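Local coordinates for N-methyltransferase (Streptoalloteichus sp. ATCC 53650, PDB 5BSZ) that methylates the amino group of a deoxysugar, using S-adenosylmethionine as methyl donor, on the route to kedarcidin, at the thymidine site, the interface of chains A and B and the interface of chains A and C. Sequence-based numbering; all coordinates share one arbitrary frame. Chains: chain A/B/C, N-methyltransferase.

Contact 1: the thymidine site. Residues chain A 149-150, 154-156, 159, 178, 187, 237. With THM (thymidine), chain D.
The thymine of THM lies between the indole of A:Trp150 and a methyl branch of A:Leu156 in the thymidine pocket of this sugar N-methyltransferase. The six-membered ring of A:Trp150 stacks on the THM pyrimidine with the planes nearly parallel (6°). Its CZ2 comes to 3.3 Å from THM C5, and CG, anti to the carbonyl carbon, places the indole against one face of the base. A:Leu156 covers the opposite face with one branch, its CD1 lying 3.4 Å from THM C4. Backbone groups read the base edge. The imide THM N3 donates almost straight (178°) to the carbonyl O of A:Thr154 at 3.0 Å, in the carbonyl plane. Beside it, A:Leu156 N donates to the carbonyl oxygen THM O2 at 3.0 Å. A:Arg237, its chain bent at chi2 and chi3, brings NH1 to 3.3 Å from the carbonyl oxygen THM O4, which lies in the guanidinium plane. The A:His159 ring packs against the sugar from the side of A:Leu156, its face to THM C5', with CG anti to the backbone N (chi1 176°). A:Ser178 OG hydrogen-bonds the 3'-hydroxyl THM O3' at 2.7 Å. A:Trp150 NE1 lies 2.8 Å from water 1, which bridges to the 5'-hydroxyl THM O5' and the ring oxygen THM O4'. As the kedarcidin sugar is probably carried on a thymidine nucleotide, the pocket likely anchors that nucleoside handle and orients the attached sugar for methylation.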
loop_
_atom_site.group_PDB
_atom_site.type_symbol
_atom_site.label_atom_id
_atom_site.label_comp_id
_atom_site.label_asym_id
_atom_site.label_seq_id
_atom_site.Cartn_x
_atom_site.Cartn_y
_atom_site.Cartn_z
ATOM N N TRP A 149 1.782 28.316 -14.085
ATOM C CA TRP A 149 0.829 27.189 -14.046
ATOM C C TRP A 149 -0.533 27.774 -14.441
ATOM O O TRP A 149 -0.644 29.014 -14.691
ATOM C CB TRP A 149 0.817 26.592 -12.628
ATOM C CG TRP A 149 -0.093 25.397 -12.460
ATOM C CD1 TRP A 149 -1.118 25.297 -11.564
ATOM C CD2 TRP A 149 -0.112 24.172 -13.210
ATOM N NE1 TRP A 149 -1.750 24.102 -11.702
ATOM C CE2 TRP A 149 -1.163 23.393 -12.714
ATOM C CE3 TRP A 149 0.665 23.650 -14.236
ATOM C CZ2 TRP A 149 -1.465 22.126 -13.219
ATOM C CZ3 TRP A 149 0.373 22.377 -14.719
ATOM C CH2 TRP A 149 -0.708 21.643 -14.232
ATOM N N TRP A 150 -1.524 26.881 -14.573
ATOM C CA TRP A 150 -2.907 27.253 -14.866
ATOM C C TRP A 150 -3.529 28.176 -13.837
ATOM O O TRP A 150 -3.073 28.261 -12.696
ATOM C CB TRP A 150 -3.789 26.024 -15.182
ATOM C CG TRP A 150 -3.196 25.168 -16.264
ATOM C CD1 TRP A 150 -2.477 23.988 -16.102
ATOM C CD2 TRP A 150 -3.186 25.437 -17.669
ATOM N NE1 TRP A 150 -2.042 23.505 -17.340
ATOM C CE2 TRP A 150 -2.481 24.371 -18.311
ATOM C CE3 TRP A 150 -3.720 26.466 -18.468
ATOM C CZ2 TRP A 150 -2.283 24.345 -19.700
ATOM C CZ3 TRP A 150 -3.548 26.408 -19.852
ATOM C CH2 TRP A 150 -2.843 25.362 -20.449
ATOM N N THR A 154 -8.578 28.653 -16.335
ATOM C CA THR A 154 -8.049 27.829 -17.389
ATOM C C THR A 154 -7.749 26.402 -16.950
ATOM O O THR A 154 -7.537 25.541 -17.782
ATOM C CB THR A 154 -6.811 28.476 -18.044
ATOM O OG1 THR A 154 -5.868 28.868 -17.039
ATOM C CG2 THR A 154 -7.236 29.761 -18.846
ATOM N N PHE A 155 -7.704 26.124 -15.658
ATOM C CA PHE A 155 -7.484 24.748 -15.234
ATOM C C PHE A 155 -8.674 23.909 -15.672
ATOM O O PHE A 155 -9.808 24.328 -15.504
ATOM C CB PHE A 155 -7.293 24.666 -13.730
ATOM C CG PHE A 155 -7.096 23.265 -13.227
ATOM C CD1 PHE A 155 -5.872 22.616 -13.425
ATOM C CD2 PHE A 155 -8.134 22.571 -12.660
ATOM C CE1 PHE A 155 -5.697 21.298 -13.020
ATOM C CE2 PHE A 155 -7.948 21.268 -12.202
ATOM C CZ PHE A 155 -6.735 20.626 -12.391
ATOM N N LEU A 156 -8.400 22.727 -16.214
ATOM C CA LEU A 156 -9.445 21.857 -16.741
ATOM C C LEU A 156 -9.592 20.689 -15.813
ATOM O O LEU A 156 -8.651 19.990 -15.599
ATOM C CB LEU A 156 -9.051 21.337 -18.133
ATOM C CG LEU A 156 -9.011 22.470 -19.161
ATOM C CD1 LEU A 156 -8.583 21.904 -20.513
ATOM C CD2 LEU A 156 -10.318 23.296 -19.212
ATOM N N HIS A 159 -8.603 15.720 -15.909
ATOM C CA HIS A 159 -7.418 15.241 -16.581
ATOM C C HIS A 159 -6.999 13.852 -16.031
ATOM O O HIS A 159 -6.903 13.684 -14.820
ATOM C CB HIS A 159 -6.269 16.197 -16.396
ATOM C CG HIS A 159 -4.982 15.690 -16.989
ATOM N ND1 HIS A 159 -4.772 15.608 -18.347
ATOM C CD2 HIS A 159 -3.843 15.247 -16.408
ATOM C CE1 HIS A 159 -3.563 15.123 -18.581
ATOM N NE2 HIS A 159 -2.973 14.913 -17.417
ATOM N N SER A 178 -5.648 14.545 -11.948
ATOM C CA SER A 178 -5.616 15.836 -11.239
ATOM C C SER A 178 -7.028 16.319 -10.920
ATOM O O SER A 178 -7.973 15.969 -11.614
ATOM C CB SER A 178 -4.781 16.857 -12.009
ATOM O OG SER A 178 -5.503 17.455 -13.083
ATOM N N HIS A 187 -2.410 16.908 -7.786
ATOM C CA HIS A 187 -1.917 15.999 -8.822
ATOM C C HIS A 187 -1.481 14.664 -8.225
ATOM O O HIS A 187 -0.607 14.594 -7.338
ATOM C CB HIS A 187 -0.734 16.680 -9.573
ATOM C CG HIS A 187 -1.168 17.926 -10.256
ATOM N ND1 HIS A 187 -1.513 17.960 -11.593
ATOM C CD2 HIS A 187 -1.396 19.171 -9.771
ATOM C CE1 HIS A 187 -1.937 19.173 -11.898
ATOM N NE2 HIS A 187 -1.886 19.924 -10.809
ATOM N N ARG A 237 -3.566 29.316 -24.152
ATOM C CA ARG A 237 -4.490 29.759 -23.127
ATOM C C ARG A 237 -3.731 30.045 -21.850
ATOM O O ARG A 237 -4.304 30.481 -20.861
ATOM C CB ARG A 237 -5.619 28.748 -22.855
ATOM C CG ARG A 237 -6.277 28.105 -24.067
ATOM C CD ARG A 237 -7.740 27.785 -23.759
ATOM N NE ARG A 237 -7.833 26.888 -22.614
ATOM C CZ ARG A 237 -8.787 26.877 -21.683
ATOM N NH1 ARG A 237 -8.679 25.993 -20.699
ATOM N NH2 ARG A 237 -9.845 27.687 -21.727
HETATM O "O5'" THM D . -0.518 18.393 -18.299
HETATM C "C5'" THM D . -1.792 17.943 -17.795
HETATM C "C4'" THM D . -2.399 18.956 -16.819
HETATM O "O4'" THM D . -2.665 20.071 -17.674
HETATM C "C3'" THM D . -3.757 18.586 -16.158
HETATM O "O3'" THM D . -3.692 18.633 -14.717
HETATM C "C2'" THM D . -4.827 19.566 -16.679
HETATM C "C1'" THM D . -3.939 20.632 -17.345
HETATM N N1 THM D . -4.405 21.414 -18.502
HETATM C C2 THM D . -5.224 22.475 -18.070
HETATM O O2 THM D . -5.456 22.512 -16.852
HETATM N N3 THM D . -5.753 23.374 -18.896
HETATM C C4 THM D . -5.482 23.338 -20.201
HETATM O O4 THM D . -5.974 24.214 -20.986
HETATM C C5 THM D . -4.606 22.248 -20.675
HETATM C C5M THM D . -4.360 22.260 -22.161
HETATM C C6 THM D . -4.064 21.316 -19.796
HETATM O O HOH W 1 -0.352 21.430 -18.192
#

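Contact 2: the interface of chains A and B. Residues chain A 11-15, 203-206; chain B 3-6.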
loop_
_atom_site.group_PDB
_atom_site.type_symbol
_atom_site.label_atom_id
_atom_site.label_comp_id
_atom_site.label_asym_id
_atom_site.label_seq_id
_atom_site.Cartn_x
_atom_site.Cartn_y
_atom_site.Cartn_z
ATOM N N TYR A 11 6.996 5.956 3.442
ATOM C CA TYR A 11 6.182 7.141 3.226
ATOM C C TYR A 11 7.030 8.340 3.632
ATOM O O TYR A 11 7.723 8.298 4.646
ATOM C CB TYR A 11 4.950 7.067 4.108
ATOM C CG TYR A 11 4.049 5.878 3.867
ATOM C CD1 TYR A 11 3.004 5.956 2.958
ATOM C CD2 TYR A 11 4.230 4.675 4.540
ATOM C CE1 TYR A 11 2.163 4.876 2.722
ATOM C CE2 TYR A 11 3.403 3.575 4.284
ATOM C CZ TYR A 11 2.378 3.686 3.380
ATOM O OH TYR A 11 1.528 2.632 3.139
ATOM N N GLY A 12 6.955 9.417 2.888
ATOM C CA GLY A 12 7.616 10.672 3.303
ATOM C C GLY A 12 7.321 11.815 2.375
ATOM O O GLY A 12 6.603 11.667 1.362
ATOM N N ASP A 13 7.928 12.957 2.695
ATOM C CA ASP A 13 7.952 14.090 1.776
ATOM C C ASP A 13 8.744 13.787 0.520
ATOM O O ASP A 13 9.679 12.978 0.481
ATOM C CB ASP A 13 8.527 15.343 2.451
ATOM C CG ASP A 13 7.687 15.823 3.624
ATOM O OD1 ASP A 13 6.450 15.524 3.752
ATOM O OD2 ASP A 13 8.293 16.491 4.498
ATOM N N ALA A 14 8.350 14.429 -0.565
ATOM C CA ALA A 14 9.032 14.255 -1.846
ATOM C C ALA A 14 9.399 15.565 -2.539
ATOM O O ALA A 14 8.565 16.457 -2.606
ATOM C CB ALA A 14 8.136 13.450 -2.779
ATOM N N LEU A 15 10.606 15.637 -3.102
ATOM C CA LEU A 15 11.027 16.688 -4.074
ATOM C C LEU A 15 11.385 16.030 -5.441
ATOM O O LEU A 15 11.324 14.800 -5.570
ATOM C CB LEU A 15 12.265 17.456 -3.525
ATOM C CG LEU A 15 11.998 18.563 -2.506
ATOM C CD1 LEU A 15 13.309 19.069 -1.901
ATOM C CD2 LEU A 15 11.194 19.706 -3.109
ATOM N N SER A 203 4.009 6.173 -5.495
ATOM C CA SER A 203 3.010 7.197 -5.680
ATOM C C SER A 203 3.454 8.533 -5.093
ATOM O O SER A 203 4.279 8.564 -4.175
ATOM C CB SER A 203 1.694 6.745 -5.128
ATOM O OG SER A 203 1.750 6.766 -3.749
ATOM N N GLN A 204 2.896 9.593 -5.665
ATOM C CA GLN A 204 3.152 10.962 -5.222
ATOM C C GLN A 204 1.884 11.825 -5.402
ATOM O O GLN A 204 1.133 11.687 -6.378
ATOM C CB GLN A 204 4.332 11.513 -6.024
ATOM C CG GLN A 204 4.701 12.935 -5.625
ATOM C CD GLN A 204 5.984 13.448 -6.265
ATOM O OE1 GLN A 204 5.944 14.268 -7.175
ATOM N NE2 GLN A 204 7.114 12.981 -5.780
ATOM N N VAL A 205 1.651 12.704 -4.442
ATOM C CA VAL A 205 0.571 13.658 -4.478
ATOM C C VAL A 205 1.202 15.041 -4.254
ATOM O O VAL A 205 1.940 15.259 -3.298
ATOM C CB VAL A 205 -0.504 13.429 -3.422
ATOM C CG1 VAL A 205 -1.686 14.362 -3.689
ATOM C CG2 VAL A 205 -1.015 12.020 -3.441
ATOM N N GLN A 206 0.915 15.952 -5.171
ATOM C CA GLN A 206 1.482 17.286 -5.100
ATOM C C GLN A 206 0.423 18.316 -5.486
ATOM O O GLN A 206 -0.390 18.103 -6.389
ATOM C CB GLN A 206 2.772 17.405 -5.926
ATOM C CG GLN A 206 2.627 17.848 -7.382
ATOM C CD GLN A 206 3.935 17.861 -8.180
ATOM O OE1 GLN A 206 4.416 16.824 -8.648
ATOM N NE2 GLN A 206 4.480 19.047 -8.394
ATOM N N MET B 3 4.659 21.109 -0.564
ATOM C CA MET B 3 5.643 20.032 -0.483
ATOM C C MET B 3 4.876 18.710 -0.730
ATOM O O MET B 3 3.926 18.403 -0.019
ATOM C CB MET B 3 6.301 19.994 0.880
ATOM C CG MET B 3 7.094 18.699 1.156
ATOM S SD MET B 3 8.610 18.661 0.137
ATOM C CE MET B 3 9.644 19.754 1.114
ATOM N N ALA B 4 5.251 17.990 -1.776
ATOM C CA ALA B 4 4.592 16.728 -2.137
ATOM C C ALA B 4 4.784 15.696 -1.019
ATOM O O ALA B 4 5.701 15.798 -0.183
ATOM C CB ALA B 4 5.185 16.213 -3.446
ATOM N N VAL B 5 3.902 14.705 -0.999
ATOM C CA VAL B 5 4.091 13.494 -0.227
ATOM C C VAL B 5 4.038 12.283 -1.156
ATOM O O VAL B 5 3.448 12.324 -2.248
ATOM C CB VAL B 5 3.014 13.267 0.844
ATOM C CG1 VAL B 5 3.118 14.257 1.989
ATOM C CG2 VAL B 5 1.620 13.332 0.242
ATOM N N GLY B 6 4.652 11.192 -0.695
ATOM C CA GLY B 6 5.039 10.090 -1.557
ATOM C C GLY B 6 5.047 8.769 -0.808
ATOM O O GLY B 6 5.023 8.732 0.424
HETATM O O HOH W 2 7.421 18.770 -3.481
#
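The start of chain B adds a strand to the sheet of chain A at a two-fold interface of the deposited tetramer, where each contact has a twin with the chains exchanged; this strand exchange probably helps hold the assembly together. Residues B:Ala4 to B:Gly6, opening strand 4-14, are inserted between strands 4-14 and 198-209 of chain A and pair antiparallel with both. On one side B:Gly6 N donates to A:Gly12 O at 2.9 Å, nearly along the C=O axis, and A:Gly12 N answers to B:Gly6 O. A:Ala14 N meets B:Ala4 O from well above the carbonyl plane, 58° out of it. On the other side A:Val205 N approaches B:Val5 O at 2.9 Å, almost along its axis, whereas B:Val5 N lies in the plane of the A:Val205 carbonyl. The methyl CB of B:Ala4 lies 3.7 Å from A:Gln206 CB and also touches CG of the extended A:Gln204. Farther out, B:Met3 places CG anti to the backbone N and bends at chi2 and chi3, crossing A:Asp13 at about a right angle. Water 2 ties the strand start in place, lying 2.9 Å from B:Ala4 N and 2.7 Å from A:Ala14 O.

Contact 3: the interface of chains A and C. Residues chain A 171, 173, 192-195, 199; chain C 160, 162, 175, 177, 188, 190.
Sheet packs on sheet across this two-fold interface, which joins chains A and C within the deposited tetramer through strands added to the S-adenosylmethionine-dependent methyltransferase fold; the packing may help hold the tetramer together. C:Leu175 is the main apolar wedge. Its CG is anti to the backbone N (chi1 -176°), and its two methyls divide the work: CD1 meets A:Thr171 CG2 at 3.6 Å, the two side chains sliding past each other in opposite directions, while CD2 enters between A:Leu192 CB and A:Ala194 CB. Beside it A:Leu192 crosses C:His190 obliquely, CD1 resting 3.7 Å from the CB of that histidine.

A:Val199 uses each branch differently. CG1, anti to the backbone N, points tip to tip at C:His190 and lies over the imidazole face, 3.8 Å from its centroid and offset toward the rim. CG2 packs against C:Arg177 CD at 3.8 Å, the two side chains passing in opposite directions. C:Arg177 is extended from CG to NE, and C:Glu188 steadies its head: NH2 bonds OE1 at 3.0 Å as a salt bridge on the syn lone pair, within the guanidinium plane. That pairing probably offsets charge at the apolar border, and NE makes a weak hydrogen bond to A:Asp195 O. Two waters bridge the chains at the edge of this patch. Water 3 joins A:Val199 N to C:Glu188 OE2, and water 4 links C:His162 ND1, meeting the imidazole edge in plane at 3.0 Å, to the hydroxyl OG1 of A:Thr171.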
loop_
_atom_site.group_PDB
_atom_site.type_symbol
_atom_site.label_atom_id
_atom_site.label_comp_id
_atom_site.label_asym_id
_atom_site.label_seq_id
_atom_site.Cartn_x
_atom_site.Cartn_y
_atom_site.Cartn_z
ATOM N N THR A 171 9.545 -3.176 -17.516
ATOM C CA THR A 171 8.382 -2.433 -17.991
ATOM C C THR A 171 7.947 -1.460 -16.876
ATOM O O THR A 171 7.860 -1.857 -15.730
ATOM C CB THR A 171 7.216 -3.379 -18.293
ATOM O OG1 THR A 171 7.489 -4.147 -19.452
ATOM C CG2 THR A 171 5.955 -2.647 -18.603
ATOM N N VAL A 173 4.820 1.364 -16.013
ATOM C CA VAL A 173 3.606 2.017 -16.385
ATOM C C VAL A 173 3.312 3.136 -15.414
ATOM O O VAL A 173 3.634 3.028 -14.226
ATOM C CB VAL A 173 2.443 1.016 -16.419
ATOM C CG1 VAL A 173 2.801 -0.136 -17.337
ATOM C CG2 VAL A 173 2.192 0.453 -15.038
ATOM N N LEU A 192 3.777 1.684 -11.611
ATOM C CA LEU A 192 4.187 0.290 -11.349
ATOM C C LEU A 192 5.401 -0.084 -12.206
ATOM O O LEU A 192 5.425 0.213 -13.398
ATOM C CB LEU A 192 3.043 -0.688 -11.623
ATOM C CG LEU A 192 1.680 -0.440 -11.007
ATOM C CD1 LEU A 192 0.599 -1.205 -11.750
ATOM C CD2 LEU A 192 1.748 -0.854 -9.552
ATOM N N ALA A 193 6.416 -0.682 -11.594
ATOM C CA ALA A 193 7.550 -1.202 -12.339
ATOM C C ALA A 193 7.774 -2.660 -12.016
ATOM O O ALA A 193 7.704 -3.025 -10.854
ATOM C CB ALA A 193 8.808 -0.453 -11.989
ATOM N N ALA A 194 8.210 -3.418 -13.026
ATOM C CA ALA A 194 8.484 -4.828 -12.886
ATOM C C ALA A 194 9.736 -5.184 -13.678
ATOM O O ALA A 194 9.897 -4.702 -14.792
ATOM C CB ALA A 194 7.285 -5.624 -13.344
ATOM N N ASP A 195 10.667 -5.873 -13.023
ATOM C CA ASP A 195 11.851 -6.452 -13.673
ATOM C C ASP A 195 12.208 -7.724 -12.925
ATOM O O ASP A 195 11.395 -8.220 -12.139
ATOM C CB ASP A 195 13.042 -5.484 -13.658
ATOM C CG ASP A 195 13.435 -5.023 -12.267
ATOM O OD1 ASP A 195 13.902 -3.881 -12.209
ATOM O OD2 ASP A 195 13.308 -5.717 -11.223
ATOM N N VAL A 199 8.368 -6.449 -8.366
ATOM C CA VAL A 199 7.421 -5.402 -8.696
ATOM C C VAL A 199 7.506 -4.317 -7.626
ATOM O O VAL A 199 7.648 -4.601 -6.428
ATOM C CB VAL A 199 5.980 -5.937 -8.710
ATOM C CG1 VAL A 199 4.983 -4.847 -9.048
ATOM C CG2 VAL A 199 5.879 -7.065 -9.730
ATOM N N ILE C 160 6.823 -10.826 -18.298
ATOM C CA ILE C 160 6.304 -9.537 -17.806
ATOM C C ILE C 160 5.339 -9.096 -18.856
ATOM O O ILE C 160 5.668 -9.173 -20.008
ATOM C CB ILE C 160 7.386 -8.450 -17.681
ATOM C CG1 ILE C 160 8.339 -8.858 -16.576
ATOM C CG2 ILE C 160 6.738 -7.085 -17.407
ATOM C CD1 ILE C 160 9.689 -8.201 -16.566
ATOM N N HIS C 162 1.891 -6.129 -19.742
ATOM C CA HIS C 162 1.114 -4.939 -19.359
ATOM C C HIS C 162 -0.046 -4.777 -20.298
ATOM O O HIS C 162 -0.019 -5.292 -21.393
ATOM C CB HIS C 162 1.963 -3.684 -19.439
ATOM C CG HIS C 162 2.295 -3.268 -20.838
ATOM N ND1 HIS C 162 3.485 -3.605 -21.445
ATOM C CD2 HIS C 162 1.599 -2.540 -21.743
ATOM C CE1 HIS C 162 3.509 -3.103 -22.668
ATOM N NE2 HIS C 162 2.358 -2.493 -22.887
ATOM N N LEU C 175 -0.179 -4.504 -14.923
ATOM C CA LEU C 175 1.182 -4.991 -15.082
ATOM C C LEU C 175 1.255 -6.317 -14.346
ATOM O O LEU C 175 0.772 -6.415 -13.218
ATOM C CB LEU C 175 2.177 -4.017 -14.467
ATOM C CG LEU C 175 3.661 -4.242 -14.575
ATOM C CD1 LEU C 175 3.987 -4.268 -16.062
ATOM C CD2 LEU C 175 4.519 -3.176 -13.875
ATOM N N ARG C 177 3.715 -10.118 -13.671
ATOM C CA ARG C 177 5.046 -10.688 -13.614
ATOM C C ARG C 177 4.898 -12.095 -13.083
ATOM O O ARG C 177 4.012 -12.324 -12.246
ATOM C CB ARG C 177 5.855 -9.936 -12.613
ATOM C CG ARG C 177 7.290 -10.329 -12.621
ATOM C CD ARG C 177 7.952 -9.698 -11.450
ATOM N NE ARG C 177 9.277 -10.268 -11.337
ATOM C CZ ARG C 177 9.684 -11.036 -10.340
ATOM N NH1 ARG C 177 10.918 -11.491 -10.365
ATOM N NH2 ARG C 177 8.893 -11.343 -9.321
ATOM N N GLU C 188 2.178 -12.466 -10.193
ATOM C CA GLU C 188 1.761 -11.187 -9.578
ATOM C C GLU C 188 1.084 -10.303 -10.605
ATOM O O GLU C 188 1.630 -10.121 -11.710
ATOM C CB GLU C 188 2.970 -10.439 -9.127
ATOM C CG GLU C 188 3.722 -11.017 -7.998
ATOM C CD GLU C 188 5.113 -10.427 -7.877
ATOM O OE1 GLU C 188 5.992 -10.752 -8.718
ATOM O OE2 GLU C 188 5.320 -9.659 -6.914
ATOM N N HIS C 190 -0.820 -6.427 -10.901
ATOM C CA HIS C 190 -1.164 -5.138 -10.293
ATOM C C HIS C 190 -1.979 -4.374 -11.309
ATOM O O HIS C 190 -1.717 -4.429 -12.523
ATOM C CB HIS C 190 0.073 -4.332 -9.909
ATOM C CG HIS C 190 0.824 -4.897 -8.753
ATOM N ND1 HIS C 190 0.936 -4.245 -7.538
ATOM C CD2 HIS C 190 1.488 -6.072 -8.615
ATOM C CE1 HIS C 190 1.670 -4.977 -6.721
ATOM N NE2 HIS C 190 2.009 -6.091 -7.348
HETATM O O HOH W 3 7.814 -8.906 -6.828
HETATM O O HOH W 4 5.528 -5.555 -20.437
#

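About 20 Å separates the C-alpha centres of contact 1 and contact 2, 22 Å those of contacts 2 and 3, and 30 Å those of contacts 1 and 3. Strands 171-181 and 184-195 of chain A run through contacts 1 and 3, giving A:Ser178 and A:His187 to the nucleoside pocket and A:Thr171 and A:Leu192 to the A–C packing. Strand 198-209 connects contact 2, through A:Val205, with contact 3, through A:Val199. Long strands thus serve both nucleoside binding and subunit packing, so association in the deposited tetramer could help keep the pocket wall in shape, though the structure alone shows no coupling.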